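Local coordinates for protein DyP (Bjerkandera adusta, PDB 3VXJ) that binds heme b and probably acts as a peroxidase that decolorizes dyes, a member of the DyP-type peroxidase family, at residues A[65-70]-A[119-124]. Numbering follows the deposited sequence.
Sequences AFVNLG and GVFLIG
Ala-65 points its CB toward the partner strand, 4.1 Å from Ile-123 CG2, and Phe-134 of helix 128-142 also touches it. Phe-66 then exchanges two backbone bonds with Gly-124, the one from Phe-66 N to Gly-124 O spanning 2.8 Å, while its ring swings clear of the partner strand and makes a cation-pi contact with Lys-21. Val-67 lies on the face of Leu-69, Phe-121 and Ile-123. Val-67 CG1, anti to the backbone N (chi1 -171°), meets the Phe-121 ring at its edge, 4.2 Å from Phe-121 CD1. Asn-68 and Leu-122 form the next hydrogen-bonded pair, and on the face that Phe-66 shares, Asn-68 CB lies 4.0 Å from Leu-122 CD1. The Asn-68 amide turns back on its own strand: Asn-68 ND2 reaches Val-67 O at 2.8 Å from above the carbonyl plane and also binds Thr-50 O, while OD1 accepts from Asp-14 N. Leu-69 sets CD1 over the centre of the Phe-121 ring, a CH-pi contact 3.8 Å from the centroid. Gly-70 closes the run with two bonds to Val-120. In the four-stranded sheet of this ferredoxin-like domain, backbone bonds fix outermost strand 65-71 to 119-125, and the buried Asn-68 amide ties it to Thr-50 and helix 13-16.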
ATOM      1  N   ALA A  65      -2.868   3.179  21.584  1.00 21.68           N
ATOM      2  CA  ALA A  65      -2.811   3.598  20.193  1.00 19.19           C
ATOM      3  C   ALA A  65      -1.397   3.978  19.789  1.00 17.58           C
ATOM      4  O   ALA A  65      -0.619   4.496  20.589  1.00 19.25           O
ATOM      5  CB  ALA A  65      -3.782   4.745  19.933  1.00 21.47           C
ATOM      6  N   PHE A  66      -1.082   3.708  18.526  1.00 13.37           N
ATOM      7  CA  PHE A  66       0.165   4.132  17.918  1.00 12.39           C
ATOM      8  C   PHE A  66      -0.139   5.374  17.105  1.00 10.90           C
ATOM      9  O   PHE A  66      -1.176   5.443  16.436  1.00 10.86           O
ATOM     10  CB  PHE A  66       0.706   3.054  16.970  1.00 12.62           C
ATOM     11  CG  PHE A  66       0.872   1.690  17.598  1.00 13.06           C
ATOM     12  CD1 PHE A  66       1.232   1.546  18.939  1.00 13.95           C
ATOM     13  CD2 PHE A  66       0.694   0.540  16.829  1.00 15.38           C
ATOM     14  CE1 PHE A  66       1.397   0.280  19.506  1.00 16.34           C
ATOM     15  CE2 PHE A  66       0.860  -0.734  17.389  1.00 16.40           C
ATOM     16  CZ  PHE A  66       1.213  -0.860  18.732  1.00 16.65           C
ATOM     17  N   VAL A  67       0.763   6.349  17.130  1.00 10.14           N
ATOM     18  CA  VAL A  67       0.601   7.532  16.276  1.00  9.71           C
ATOM     19  C   VAL A  67       1.874   7.818  15.490  1.00  9.05           C
ATOM     20  O   VAL A  67       2.974   7.810  16.035  1.00  8.66           O
ATOM     21  CB  VAL A  67       0.182   8.802  17.071  1.00  9.31           C
ATOM     22  CG1 VAL A  67      -0.191   9.937  16.099  1.00  9.89           C
ATOM     23  CG2 VAL A  67      -0.985   8.491  18.012  1.00  9.61           C
ATOM     24  N   ASN A  68       1.706   8.024  14.184  1.00  8.42           N
ATOM     25  CA  ASN A  68       2.766   8.517  13.317  1.00  8.23           C
ATOM     26  C   ASN A  68       2.289   9.796  12.624  1.00  7.90           C
ATOM     27  O   ASN A  68       1.093  10.103  12.620  1.00  8.21           O
ATOM     28  CB  ASN A  68       3.172   7.459  12.286  1.00  8.72           C
ATOM     29  CG  ASN A  68       4.114   6.374  12.846  1.00  8.58           C
ATOM     30  OD1 ASN A  68       4.558   5.515  12.085  1.00  9.98           O
ATOM     31  ND2 ASN A  68       4.404   6.388  14.165  1.00  8.90           N
ATOM     32  N   LEU A  69       3.229  10.539  12.044  1.00  7.97           N
ATOM     33  CA  LEU A  69       2.944  11.868  11.526  1.00  8.15           C
ATOM     34  C   LEU A  69       3.791  12.173  10.299  1.00  8.04           C
ATOM     35  O   LEU A  69       5.023  12.080  10.335  1.00  8.33           O
ATOM     36  CB  LEU A  69       3.178  12.922  12.620  1.00  9.28           C
ATOM     37  CG  LEU A  69       3.084  14.415  12.272  1.00  8.75           C
ATOM     38  CD1 LEU A  69       1.686  14.808  11.798  1.00 10.11           C
ATOM     39  CD2 LEU A  69       3.471  15.234  13.486  1.00 10.37           C
ATOM     40  N   GLY A  70       3.114  12.532   9.212  1.00  7.73           N
ATOM     41  CA  GLY A  70       3.780  12.943   7.981  1.00  7.77           C
ATOM     42  C   GLY A  70       3.340  14.317   7.518  1.00  8.00           C
ATOM     43  O   GLY A  70       2.256  14.797   7.867  1.00  8.46           O
ATOM     44  N   GLY A 119      -0.510  17.820   6.236  1.00  8.10           N
ATOM     45  CA  GLY A 119       0.030  16.636   6.872  1.00  8.49           C
ATOM     46  C   GLY A 119      -1.043  15.652   7.248  1.00  7.91           C
ATOM     47  O   GLY A 119      -2.235  15.884   7.017  1.00  8.17           O
ATOM     48  N   VAL A 120      -0.602  14.549   7.838  1.00  8.19           N
ATOM     49  CA  VAL A 120      -1.495  13.494   8.284  1.00  8.33           C
ATOM     50  C   VAL A 120      -0.986  12.870   9.585  1.00  8.35           C
ATOM     51  O   VAL A 120       0.204  12.532   9.701  1.00  8.13           O
ATOM     52  CB  VAL A 120      -1.704  12.421   7.163  1.00  8.43           C
ATOM     53  CG1 VAL A 120      -0.378  11.747   6.741  1.00  9.46           C
ATOM     54  CG2 VAL A 120      -2.758  11.403   7.582  1.00  9.05           C
ATOM     55  N   PHE A 121      -1.886  12.744  10.558  1.00  8.85           N
ATOM     56  CA  PHE A 121      -1.644  11.908  11.726  1.00  9.19           C
ATOM     57  C   PHE A 121      -2.223  10.535  11.411  1.00  9.23           C
ATOM     58  O   PHE A 121      -3.385  10.439  11.010  1.00  9.92           O
ATOM     59  CB  PHE A 121      -2.368  12.427  12.971  1.00  9.74           C
ATOM     60  CG  PHE A 121      -1.848  13.733  13.509  1.00  9.53           C
ATOM     61  CD1 PHE A 121      -0.903  13.753  14.532  1.00  9.95           C
ATOM     62  CD2 PHE A 121      -2.355  14.941  13.046  1.00  9.59           C
ATOM     63  CE1 PHE A 121      -0.437  14.960  15.054  1.00 11.37           C
ATOM     64  CE2 PHE A 121      -1.903  16.155  13.559  1.00 10.33           C
ATOM     65  CZ  PHE A 121      -0.945  16.167  14.571  1.00 10.44           C
ATOM     66  N   LEU A 122      -1.419   9.490  11.562  1.00  9.51           N
ATOM     67  CA  LEU A 122      -1.890   8.112  11.424  1.00 10.15           C
ATOM     68  C   LEU A 122      -2.041   7.555  12.817  1.00  9.73           C
ATOM     69  O   LEU A 122      -1.065   7.492  13.558  1.00  9.63           O
ATOM     70  CB  LEU A 122      -0.870   7.237  10.684  1.00 11.76           C
ATOM     71  CG  LEU A 122      -0.329   7.541   9.297  1.00 14.12           C
ATOM     72  CD1 LEU A 122       0.719   8.652   9.329  1.00 14.90           C
ATOM     73  CD2 LEU A 122       0.274   6.259   8.753  1.00 16.05           C
ATOM     74  N   ILE A 123      -3.251   7.125  13.150  1.00  9.24           N
ATOM     75  CA  ILE A 123      -3.539   6.598  14.478  1.00  9.14           C
ATOM     76  C   ILE A 123      -3.975   5.151  14.326  1.00  8.98           C
ATOM     77  O   ILE A 123      -4.981   4.883  13.662  1.00  8.99           O
ATOM     78  CB  ILE A 123      -4.678   7.381  15.188  1.00  9.52           C
ATOM     79  CG1 ILE A 123      -4.395   8.885  15.215  1.00 10.70           C
ATOM     80  CG2 ILE A 123      -4.896   6.833  16.612  1.00  9.99           C
ATOM     81  CD1 ILE A 123      -5.612   9.746  15.522  1.00 13.52           C
ATOM     82  N   GLY A 124      -3.219   4.225  14.908  1.00  9.43           N
ATOM     83  CA  GLY A 124      -3.558   2.801  14.855  1.00  9.77           C
ATOM     84  C   GLY A 124      -4.002   2.344  16.223  1.00  9.79           C
ATOM     85  O   GLY A 124      -3.326   2.606  17.213  1.00  9.74           O
TER